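Local coordinates for epidermal growth factor receptor pathway substrate 8-like protein 1 (Mus musculus, PDB 2CY5), which probably recognises NPxY-like peptide motifs through its phosphotyrosine-binding domain and so acts as an adaptor in signalling downstream of growth factor receptors, at residues T29-D32 and A33-L37; A38-S42 and Q43-W47; G118-L121 and I122-I126; D125-G128 and A129-Y133. All coordinates share one frame; numbering follows the deposited sequence.

Contact 1 of 4, residues T29-D32 and A33-L37; sequences TVED and ASRKL
Ser34 and Val30 meet through one carbonyl: Val30 O takes the backbone Ser34 N at 2.8 Å and also the hydroxyl Ser34 OG at 3.2 Å. The two donors reach it from opposite faces of its plane, OG standing 36° out. OG can bend back because it lies anti to the carbonyl carbon of its own residue (chi1 -54°), which sets it beside the backbone N. With an alanine here the hydroxyl is gone, and Val30 O would probably keep the Ser34 N bond alone, one face of its plane left without a donor from this residue. Backbone bonds from Ala33 N to Thr29 O, Arg35 N to Glu31 O and Lys36 N to Asp32 O continue the helical ladder.

At the start of helix 30-42, Thr29 and Asp32 form a capping box. Asp32 N donates to Thr29 OG1 at 2.9 Å, nearly straight, while Thr29 N returns a bond to Asp32 OD2 at 3.1 Å, arriving from above the carboxylate plane. His28 N also donates to OD2.

Among the charges, Asp32 and Arg35 run side by side with their flat ends almost perpendicular; they pair as a salt bridge whose modelled separation is too short to trust in detail. The Arg35 guanidinium lays one face over Asp32 CA, and Glu31 OE1 stays 4.3 Å from Arg35 NH1. On the apolar face, Val30 and Ala33 both lean on Leu96 of strand 94-99.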
loop_
_atom_site.group_PDB
_atom_site.type_symbol
_atom_site.label_atom_id
_atom_site.label_comp_id
_atom_site.label_asym_id
_atom_site.label_seq_id
_atom_site.Cartn_x
_atom_site.Cartn_y
_atom_site.Cartn_z
ATOM N N THR A 29 -18.799 7.954 -3.883
ATOM C CA THR A 29 -19.198 8.516 -2.605
ATOM C C THR A 29 -18.958 7.554 -1.436
ATOM O O THR A 29 -18.726 6.408 -1.684
ATOM C CB THR A 29 -20.712 8.774 -2.487
ATOM O OG1 THR A 29 -21.433 7.535 -2.655
ATOM C CG2 THR A 29 -21.085 9.773 -3.598
ATOM N N VAL A 30 -18.954 8.088 -0.193
ATOM C CA VAL A 30 -18.863 7.274 0.989
ATOM C C VAL A 30 -19.899 6.173 0.961
ATOM O O VAL A 30 -19.636 5.031 1.389
ATOM C CB VAL A 30 -19.060 8.145 2.261
ATOM C CG1 VAL A 30 -19.074 7.184 3.575
ATOM C CG2 VAL A 30 -17.857 9.026 2.389
ATOM N N GLU A 31 -21.131 6.494 0.532
ATOM C CA GLU A 31 -22.167 5.507 0.460
ATOM C C GLU A 31 -21.796 4.357 -0.549
ATOM O O GLU A 31 -22.029 3.144 -0.206
ATOM C CB GLU A 31 -23.459 6.140 -0.016
ATOM C CG GLU A 31 -24.380 6.541 1.016
ATOM C CD GLU A 31 -25.217 5.318 1.470
ATOM O OE1 GLU A 31 -24.574 4.304 1.905
ATOM O OE2 GLU A 31 -26.501 5.358 1.400
ATOM N N ASP A 32 -21.283 4.742 -1.747
ATOM C CA ASP A 32 -20.856 3.709 -2.723
ATOM C C ASP A 32 -19.772 2.800 -2.041
ATOM O O ASP A 32 -19.776 1.549 -2.167
ATOM C CB ASP A 32 -20.171 4.248 -3.939
ATOM C CG ASP A 32 -21.111 5.129 -4.871
ATOM O OD1 ASP A 32 -22.357 4.848 -4.952
ATOM O OD2 ASP A 32 -20.588 6.033 -5.606
ATOM N N ALA A 33 -18.884 3.432 -1.289
ATOM C CA ALA A 33 -17.815 2.673 -0.643
ATOM C C ALA A 33 -18.358 1.744 0.381
ATOM O O ALA A 33 -17.838 0.590 0.490
ATOM C CB ALA A 33 -16.791 3.637 0.001
ATOM N N SER A 34 -19.350 2.211 1.196
ATOM C CA SER A 34 -19.928 1.291 2.207
ATOM C C SER A 34 -20.635 0.122 1.489
ATOM O O SER A 34 -20.600 -1.028 1.974
ATOM C CB SER A 34 -21.019 1.969 3.140
ATOM O OG SER A 34 -20.520 3.076 3.723
ATOM N N ARG A 35 -21.266 0.428 0.364
ATOM C CA ARG A 35 -21.962 -0.653 -0.365
ATOM C C ARG A 35 -20.906 -1.670 -0.890
ATOM O O ARG A 35 -21.130 -2.892 -0.863
ATOM C CB ARG A 35 -22.773 -0.198 -1.618
ATOM C CG ARG A 35 -24.017 0.615 -1.245
ATOM C CD ARG A 35 -25.044 0.724 -2.377
ATOM N NE ARG A 35 -24.570 1.576 -3.438
ATOM C CZ ARG A 35 -24.503 2.920 -3.395
ATOM N NH1 ARG A 35 -24.887 3.614 -2.331
ATOM N NH2 ARG A 35 -24.050 3.575 -4.459
ATOM N N LYS A 36 -19.790 -1.166 -1.408
ATOM C CA LYS A 36 -18.787 -2.134 -1.927
ATOM C C LYS A 36 -18.241 -2.891 -0.714
ATOM O O LYS A 36 -18.012 -4.087 -0.825
ATOM C CB LYS A 36 -17.720 -1.367 -2.649
ATOM C CG LYS A 36 -16.498 -2.230 -3.037
ATOM C CD LYS A 36 -15.646 -1.480 -4.102
ATOM C CE LYS A 36 -14.329 -2.425 -4.431
ATOM N NZ LYS A 36 -13.783 -1.977 -5.780
ATOM N N LEU A 37 -18.059 -2.244 0.486
ATOM C CA LEU A 37 -17.666 -3.031 1.644
ATOM C C LEU A 37 -18.630 -4.203 1.974
ATOM O O LEU A 37 -18.175 -5.294 2.281
ATOM C CB LEU A 37 -17.566 -2.170 2.954
ATOM C CG LEU A 37 -17.393 -2.879 4.265
ATOM C CD1 LEU A 37 -15.941 -3.338 4.394
ATOM C CD2 LEU A 37 -17.779 -1.806 5.413
#

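Contact 2 of 4, residues A38-S42 and Q43-W47; sequences AVMDS and QGRVW
The selenomethionine Met40 sets its terminal methyl over one face of the Arg45 guanidinium: CE sits above the centre of the plane, 3.9 Å from Arg45 CZ. The two side chains run obliquely past each other, Met40 turning at its last torsion (chi3 74°) to bring CE across. Arg45 bends twice along its length, and its NE and NH2 both reach back to Gln43 OE1, though both bonds are weak. Gln43 in turn lies alongside Val39, pointing the same way, with Val39 CG1 4.0 Å from Gln43 NE2.

Beneath these side chains the chain leaves helix 30-42 through a Schellman motif. Arg45 N bonds to Met40 O at 2.9 Å and Gly44 N to Asp41 O at 3.0 Å; the positive phi of Gly44 (79°) lets the backbone reverse between them, a conformation that favours glycine. Ser42 OG turns back to bond Val39 O at 2.7 Å.

Val46 then folds against the last turn at about a right angle to Asp41, its CG2 3.6 Å from Asp41 CA and also touching Met40 CB. A water joins the pair, accepting from Val46 N and donating to Asp41 OD1. Farther along, the Trp47 indole gives NE1 to Gly44 O at 2.8 Å, the oxygen lying in the ring plane. Met40 and Val46 rest on strand 9-20, and Ala105 of the second subunit packs on Met40 and Arg45.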
loop_
_atom_site.group_PDB
_atom_site.type_symbol
_atom_site.label_atom_id
_atom_site.label_comp_id
_atom_site.label_asym_id
_atom_site.label_seq_id
_atom_site.Cartn_x
_atom_site.Cartn_y
_atom_site.Cartn_z
ATOM N N ALA A 38 -19.939 -3.974 1.917
ATOM C CA ALA A 38 -20.911 -5.022 2.212
ATOM C C ALA A 38 -20.760 -6.096 1.085
ATOM O O ALA A 38 -20.812 -7.284 1.444
ATOM C CB ALA A 38 -22.372 -4.532 2.157
ATOM N N VAL A 39 -20.601 -5.703 -0.189
ATOM C CA VAL A 39 -20.444 -6.775 -1.268
ATOM C C VAL A 39 -19.218 -7.629 -0.923
ATOM O O VAL A 39 -19.258 -8.868 -0.918
ATOM C CB VAL A 39 -20.323 -6.133 -2.625
ATOM C CG1 VAL A 39 -20.004 -7.160 -3.722
ATOM C CG2 VAL A 39 -21.661 -5.527 -2.996
HETATM N N MSE A 40 -18.096 -6.958 -0.589
HETATM C CA MSE A 40 -16.866 -7.669 -0.267
HETATM C C MSE A 40 -17.059 -8.568 0.857
HETATM O O MSE A 40 -16.502 -9.701 0.938
HETATM C CB MSE A 40 -15.623 -6.678 0.001
HETATM C CG MSE A 40 -15.364 -6.080 -1.319
HETATM SE SE MSE A 40 -13.985 -4.656 -0.981
HETATM C CE MSE A 40 -12.488 -6.006 -0.729
ATOM N N ASP A 41 -17.839 -8.091 1.794
ATOM C CA ASP A 41 -18.007 -8.921 2.970
ATOM C C ASP A 41 -18.850 -10.141 2.555
ATOM O O ASP A 41 -18.535 -11.291 2.982
ATOM C CB ASP A 41 -18.781 -8.142 4.048
ATOM C CG ASP A 41 -18.896 -8.872 5.338
ATOM O OD1 ASP A 41 -18.021 -9.772 5.793
ATOM O OD2 ASP A 41 -19.954 -8.506 5.911
ATOM N N SER A 42 -19.817 -9.933 1.697
ATOM C CA SER A 42 -20.604 -11.116 1.355
ATOM C C SER A 42 -19.747 -12.110 0.449
ATOM O O SER A 42 -20.128 -13.298 0.262
ATOM C CB SER A 42 -21.852 -10.672 0.637
ATOM O OG SER A 42 -21.468 -10.320 -0.690
ATOM N N GLN A 43 -18.611 -11.658 -0.107
ATOM C CA GLN A 43 -17.777 -12.547 -0.916
ATOM C C GLN A 43 -16.679 -13.170 -0.008
ATOM O O GLN A 43 -15.730 -13.756 -0.509
ATOM C CB GLN A 43 -17.135 -11.753 -2.020
ATOM C CG GLN A 43 -18.094 -11.245 -3.093
ATOM C CD GLN A 43 -17.447 -10.225 -4.085
ATOM O OE1 GLN A 43 -16.464 -9.435 -3.768
ATOM N NE2 GLN A 43 -17.993 -10.204 -5.278
ATOM N N GLY A 44 -16.702 -12.917 1.284
ATOM C CA GLY A 44 -15.720 -13.518 2.193
ATOM C C GLY A 44 -14.369 -12.822 2.152
ATOM O O GLY A 44 -13.294 -13.415 2.510
ATOM N N ARG A 45 -14.372 -11.544 1.735
ATOM C CA ARG A 45 -13.104 -10.758 1.705
ATOM C C ARG A 45 -12.855 -9.879 2.877
ATOM O O ARG A 45 -11.862 -9.190 2.897
ATOM C CB ARG A 45 -13.069 -9.840 0.458
ATOM C CG ARG A 45 -13.355 -10.684 -0.821
ATOM C CD ARG A 45 -12.563 -10.207 -1.938
ATOM N NE ARG A 45 -13.303 -9.403 -2.803
ATOM C CZ ARG A 45 -12.736 -8.565 -3.688
ATOM N NH1 ARG A 45 -11.395 -8.468 -3.805
ATOM N NH2 ARG A 45 -13.513 -7.748 -4.409
ATOM N N VAL A 46 -13.715 -9.874 3.878
ATOM C CA VAL A 46 -13.493 -8.943 4.981
ATOM C C VAL A 46 -13.204 -9.715 6.222
ATOM O O VAL A 46 -14.049 -10.501 6.620
ATOM C CB VAL A 46 -14.772 -8.090 5.135
ATOM C CG1 VAL A 46 -14.689 -7.148 6.355
ATOM C CG2 VAL A 46 -14.992 -7.242 3.850
ATOM N N TRP A 47 -12.072 -9.517 6.861
ATOM C CA TRP A 47 -11.791 -10.220 8.111
ATOM C C TRP A 47 -11.136 -9.193 9.070
ATOM O O TRP A 47 -10.115 -8.622 8.755
ATOM C CB TRP A 47 -10.816 -11.433 7.919
ATOM C CG TRP A 47 -11.453 -12.487 7.004
ATOM C CD1 TRP A 47 -11.505 -12.449 5.587
ATOM C CD2 TRP A 47 -12.325 -13.586 7.391
ATOM N NE1 TRP A 47 -12.371 -13.441 5.105
ATOM C CE2 TRP A 47 -12.876 -14.144 6.156
ATOM C CE3 TRP A 47 -12.690 -14.151 8.625
ATOM C CZ2 TRP A 47 -13.781 -15.243 6.163
ATOM C CZ3 TRP A 47 -13.601 -15.257 8.618
ATOM C CH2 TRP A 47 -14.123 -15.786 7.388
HETATM O O HOH W 1 -15.798 -11.611 4.797
#

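Contact 3 of 4, residues G118-L121 and I122-I126; sequences GAEL and IREDI. With CA (calcium ion), chain B.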
loop_
_atom_site.group_PDB
_atom_site.type_symbol
_atom_site.label_atom_id
_atom_site.label_comp_id
_atom_site.label_asym_id
_atom_site.label_seq_id
_atom_site.Cartn_x
_atom_site.Cartn_y
_atom_site.Cartn_z
ATOM N N GLY A 118 -15.790 4.131 19.330
ATOM C CA GLY A 118 -16.542 4.494 18.115
ATOM C C GLY A 118 -15.611 5.103 17.063
ATOM O O GLY A 118 -14.462 5.476 17.343
ATOM N N ALA A 119 -16.133 5.370 15.905
ATOM C CA ALA A 119 -15.351 5.901 14.773
ATOM C C ALA A 119 -15.495 7.403 14.788
ATOM O O ALA A 119 -14.657 8.100 14.278
ATOM C CB ALA A 119 -16.032 5.375 13.355
ATOM N N GLU A 120 -16.609 7.911 15.363
ATOM C CA GLU A 120 -16.839 9.368 15.344
ATOM C C GLU A 120 -15.787 10.166 16.085
ATOM O O GLU A 120 -15.378 11.264 15.585
ATOM C CB GLU A 120 -18.170 9.712 16.003
ATOM C CG GLU A 120 -18.438 11.136 15.747
ATOM C CD GLU A 120 -18.767 11.355 14.250
ATOM O OE1 GLU A 120 -18.387 12.481 13.799
ATOM O OE2 GLU A 120 -19.406 10.413 13.603
ATOM N N LEU A 121 -15.329 9.614 17.167
ATOM C CA LEU A 121 -14.293 10.303 17.987
ATOM C C LEU A 121 -13.021 10.275 17.250
ATOM O O LEU A 121 -12.258 11.236 17.260
ATOM C CB LEU A 121 -14.139 9.559 19.315
ATOM C CG LEU A 121 -13.205 10.123 20.396
ATOM C CD1 LEU A 121 -13.770 11.415 20.903
ATOM C CD2 LEU A 121 -13.059 9.216 21.616
ATOM N N ILE A 122 -12.775 9.200 16.495
ATOM C CA ILE A 122 -11.434 9.144 15.801
ATOM C C ILE A 122 -11.436 10.062 14.596
ATOM O O ILE A 122 -10.406 10.712 14.329
ATOM C CB ILE A 122 -11.061 7.648 15.347
ATOM C CG1 ILE A 122 -11.037 6.659 16.576
ATOM C CG2 ILE A 122 -9.690 7.663 14.685
ATOM C CD1 ILE A 122 -11.063 5.094 16.147
ATOM N N ARG A 123 -12.569 10.090 13.860
ATOM C CA ARG A 123 -12.784 11.017 12.747
ATOM C C ARG A 123 -12.528 12.459 13.210
ATOM O O ARG A 123 -11.783 13.182 12.539
ATOM C CB ARG A 123 -14.201 10.916 12.221
ATOM C CG ARG A 123 -14.480 12.006 11.148
ATOM C CD ARG A 123 -15.954 12.090 10.894
ATOM N NE ARG A 123 -16.431 12.832 12.050
ATOM C CZ ARG A 123 -16.147 14.129 12.217
ATOM N NH1 ARG A 123 -15.419 14.795 11.317
ATOM N NH2 ARG A 123 -16.569 14.740 13.306
ATOM N N GLU A 124 -13.045 12.851 14.368
ATOM C CA GLU A 124 -12.830 14.255 14.756
ATOM C C GLU A 124 -11.433 14.490 15.036
ATOM O O GLU A 124 -11.013 15.546 14.703
ATOM C CB GLU A 124 -13.627 14.647 16.047
ATOM C CG GLU A 124 -15.061 14.971 15.848
ATOM C CD GLU A 124 -15.674 15.175 17.320
ATOM O OE1 GLU A 124 -16.252 14.193 17.939
ATOM O OE2 GLU A 124 -15.464 16.285 17.865
ATOM N N ASP A 125 -10.704 13.555 15.641
ATOM C CA ASP A 125 -9.316 13.730 15.953
ATOM C C ASP A 125 -8.439 13.842 14.695
ATOM O O ASP A 125 -7.619 14.797 14.497
ATOM C CB ASP A 125 -8.870 12.532 16.805
ATOM C CG ASP A 125 -7.447 12.718 17.368
ATOM O OD1 ASP A 125 -6.893 13.818 17.213
ATOM O OD2 ASP A 125 -6.905 11.825 18.021
ATOM N N ILE A 126 -8.708 12.944 13.745
ATOM C CA ILE A 126 -7.902 13.035 12.492
ATOM C C ILE A 126 -8.267 14.266 11.787
ATOM O O ILE A 126 -7.396 14.966 11.287
ATOM C CB ILE A 126 -8.208 11.792 11.577
ATOM C CG1 ILE A 126 -7.607 10.580 12.380
ATOM C CG2 ILE A 126 -7.748 12.056 10.048
ATOM C CD1 ILE A 126 -7.958 9.161 11.682
HETATM CA CA CA B . -5.351 15.254 18.309
HETATM O O HOH W 2 -4.380 13.087 18.594
HETATM O O HOH W 3 -6.319 16.375 16.574
HETATM O O HOH W 4 -3.228 15.470 17.143
HETATM O O HOH W 5 -7.188 15.407 19.762
HETATM O O HOH W 6 -5.347 17.603 18.908
#
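Glu120 OE1 is gripped by two nitrogens of Arg123, NE at 2.6 Å and NH2 at 2.9 Å, a side-on salt bridge in which a single carboxylate oxygen takes both. NH2 comes nearly along the C-O axis, whereas NE arrives from well above the carboxylate plane, and the two flat groups stand 44° apart. The side chains run side by side, three residues apart on helix 118-133. Glu120 starts with CG anti to its backbone N (chi1 -171°) and bends at the next torsion, which swings its carboxylate round to the guanidinium edge. A leucine in place of Arg123 has neither nitrogen to offer, and the Glu120 carboxylate would probably lose its charge partner and be freer to turn.

Beneath this bridge the backbone bonds of the helix run from Arg123 N to Ala119 O at 2.9 Å and from Glu124 N to Glu120 O. Ile122 points its CD1 back at Gly118 O, 3.6 Å away, and packs on Tyr11, Val13, Leu53 and Leu95. In the PTB fold this C-terminal helix closes one end of the beta sandwich.

Asp125 N bonds to Leu121 O one turn on. Asp125 OD1 binds a calcium ion at 2.4 Å, with Ala6 O and five waters completing the site, while OD2 is hydrogen-bonded to Tyr11 OH. With only two protein ligands and a largely aqueous shell, the ion is probably held rather lightly.

Contact 4 of 4, residues D125-G128 and A129-Y133; sequences DIQG and ALQNY. With CA (calcium ion), chain B.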
loop_
_atom_site.group_PDB
_atom_site.type_symbol
_atom_site.label_atom_id
_atom_site.label_comp_id
_atom_site.label_asym_id
_atom_site.label_seq_id
_atom_site.Cartn_x
_atom_site.Cartn_y
_atom_site.Cartn_z
ATOM N N ASP A 125 -10.704 13.555 15.641
ATOM C CA ASP A 125 -9.316 13.730 15.953
ATOM C C ASP A 125 -8.439 13.842 14.695
ATOM O O ASP A 125 -7.619 14.797 14.497
ATOM C CB ASP A 125 -8.870 12.532 16.805
ATOM C CG ASP A 125 -7.447 12.718 17.368
ATOM O OD1 ASP A 125 -6.893 13.818 17.213
ATOM O OD2 ASP A 125 -6.905 11.825 18.021
ATOM N N ILE A 126 -8.708 12.944 13.745
ATOM C CA ILE A 126 -7.902 13.035 12.492
ATOM C C ILE A 126 -8.267 14.266 11.787
ATOM O O ILE A 126 -7.396 14.966 11.287
ATOM C CB ILE A 126 -8.208 11.792 11.577
ATOM C CG1 ILE A 126 -7.607 10.580 12.380
ATOM C CG2 ILE A 126 -7.748 12.056 10.048
ATOM C CD1 ILE A 126 -7.958 9.161 11.682
ATOM N N GLN A 127 -9.550 14.607 11.740
ATOM C CA GLN A 127 -9.909 15.871 10.960
ATOM C C GLN A 127 -9.279 17.143 11.661
ATOM O O GLN A 127 -8.837 18.070 10.970
ATOM C CB GLN A 127 -11.411 16.063 10.934
ATOM C CG GLN A 127 -11.821 17.223 10.052
ATOM C CD GLN A 127 -11.288 17.114 8.602
ATOM O OE1 GLN A 127 -11.558 16.084 7.915
ATOM N NE2 GLN A 127 -10.522 18.159 8.131
ATOM N N GLY A 128 -9.273 17.168 13.000
ATOM C CA GLY A 128 -8.577 18.251 13.719
ATOM C C GLY A 128 -7.081 18.273 13.371
ATOM O O GLY A 128 -6.504 19.390 13.119
ATOM N N ALA A 129 -6.470 17.092 13.239
ATOM C CA ALA A 129 -5.048 17.049 12.939
ATOM C C ALA A 129 -4.830 17.475 11.483
ATOM O O ALA A 129 -3.887 18.266 11.231
ATOM C CB ALA A 129 -4.373 15.676 13.257
ATOM N N LEU A 130 -5.748 17.124 10.578
ATOM C CA LEU A 130 -5.676 17.543 9.205
ATOM C C LEU A 130 -5.813 19.077 9.101
ATOM O O LEU A 130 -4.977 19.692 8.467
ATOM C CB LEU A 130 -6.846 16.904 8.353
ATOM C CG LEU A 130 -6.541 15.426 8.165
ATOM C CD1 LEU A 130 -7.647 14.716 7.298
ATOM C CD2 LEU A 130 -5.321 15.355 7.289
ATOM N N GLN A 131 -6.822 19.668 9.693
ATOM C CA GLN A 131 -6.984 21.107 9.677
ATOM C C GLN A 131 -5.718 21.758 10.167
ATOM O O GLN A 131 -5.217 22.704 9.567
ATOM C CB GLN A 131 -8.034 21.588 10.637
ATOM C CG GLN A 131 -9.439 21.221 10.254
ATOM C CD GLN A 131 -10.538 21.445 11.422
ATOM O OE1 GLN A 131 -11.689 20.946 11.308
ATOM N NE2 GLN A 131 -10.175 22.181 12.505
ATOM N N ASN A 132 -5.203 21.283 11.278
ATOM C CA ASN A 132 -4.019 21.869 11.828
ATOM C C ASN A 132 -2.881 21.822 10.798
ATOM O O ASN A 132 -2.336 22.862 10.383
ATOM C CB ASN A 132 -3.599 21.122 13.094
ATOM C CG ASN A 132 -2.324 21.702 13.726
ATOM O OD1 ASN A 132 -1.541 20.974 14.337
ATOM N ND2 ASN A 132 -2.130 23.035 13.592
ATOM N N TYR A 133 -2.485 20.627 10.422
ATOM C CA TYR A 133 -1.424 20.414 9.459
ATOM C C TYR A 133 -1.578 21.320 8.225
ATOM O O TYR A 133 -0.642 22.013 7.847
ATOM C CB TYR A 133 -1.464 18.970 9.027
ATOM C CG TYR A 133 -0.391 18.630 8.072
ATOM C CD1 TYR A 133 0.864 18.283 8.528
ATOM C CD2 TYR A 133 -0.628 18.679 6.699
ATOM C CE1 TYR A 133 1.856 17.993 7.657
ATOM C CE2 TYR A 133 0.365 18.403 5.806
ATOM C CZ TYR A 133 1.599 18.057 6.294
ATOM O OH TYR A 133 2.598 17.732 5.408
HETATM CA CA CA B . -5.351 15.254 18.309
HETATM O O HOH W 2 -4.380 13.087 18.594
HETATM O O HOH W 3 -6.319 16.375 16.574
HETATM O O HOH W 4 -3.228 15.470 17.143
HETATM O O HOH W 5 -7.188 15.407 19.762
HETATM O O HOH W 6 -5.347 17.603 18.908
#
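Ile126 and Leu130 make the close side of this turn, lying side by side and pointing the same way, with Ile126 CG2 3.8 Å from Leu130 CD1. Leu130 CG also presses on the backbone, 3.3 Å from Ile126 O, the carbonyl that takes Leu130 N at 2.8 Å. That nearness follows from Leu130 carrying CG anti to its carbonyl carbon (chi1 -72°), beside the backbone N and hence over the preceding turn. Ala129 belongs to the same buried face, its CB 3.6 Å from Asp125 O.

These apolar residues line the inner face of the C-terminal helix 118-133, which in PTB domains packs against the beta sandwich. Ile126 rests on Val55 and Cys82, Leu130 on Ile79, and Leu76 touches both Ala129 and Leu130.

The other flank is looser and more polar. Gln127 and Gln131 cross at about a right angle with their amide planes 38° apart, and the amide nitrogen Gln127 NE2 rests against the methylene Gln131 CG, 3.9 Å away. Gln127 bends at its second torsion (chi2 55°), which brings its amide forward over the next turn, while Gln131 extends beyond CG. Here the backbone does the bonding, Gln131 N to Gln127 O being almost straight and Asn132 N to Gly128 O a little less so. Toward the calcium ion, Asp125 O serves twice: it accepts Ala129 N at 2.9 Å and also a proton from a calcium-bound water, 2.9 Å away, which ties the helix backbone to the metal's hydration shell.

Overall arrangement
Contacts 1 and 2 follow one another down helix 30-42, their centres 13 Å apart, and meet where Leu37 O lies 4.0 Å from Val46 CG2: the first holds the helix start and the second its end. Contacts 3 and 4 overlap on helix 118-133, sharing Asp125 and Ile126, with centres 11 Å apart; both touch the calcium ion. The two helices sit well apart: contacts 1 and 3 are 19 Å between centres, contacts 2 and 4 about 31 Å and on opposite sides of the chain's centre. In PTB domains generally, peptide binds between the C-terminal helix and a neighbouring strand, here probably 79-85, which contacts 1, 3 and 4 all touch.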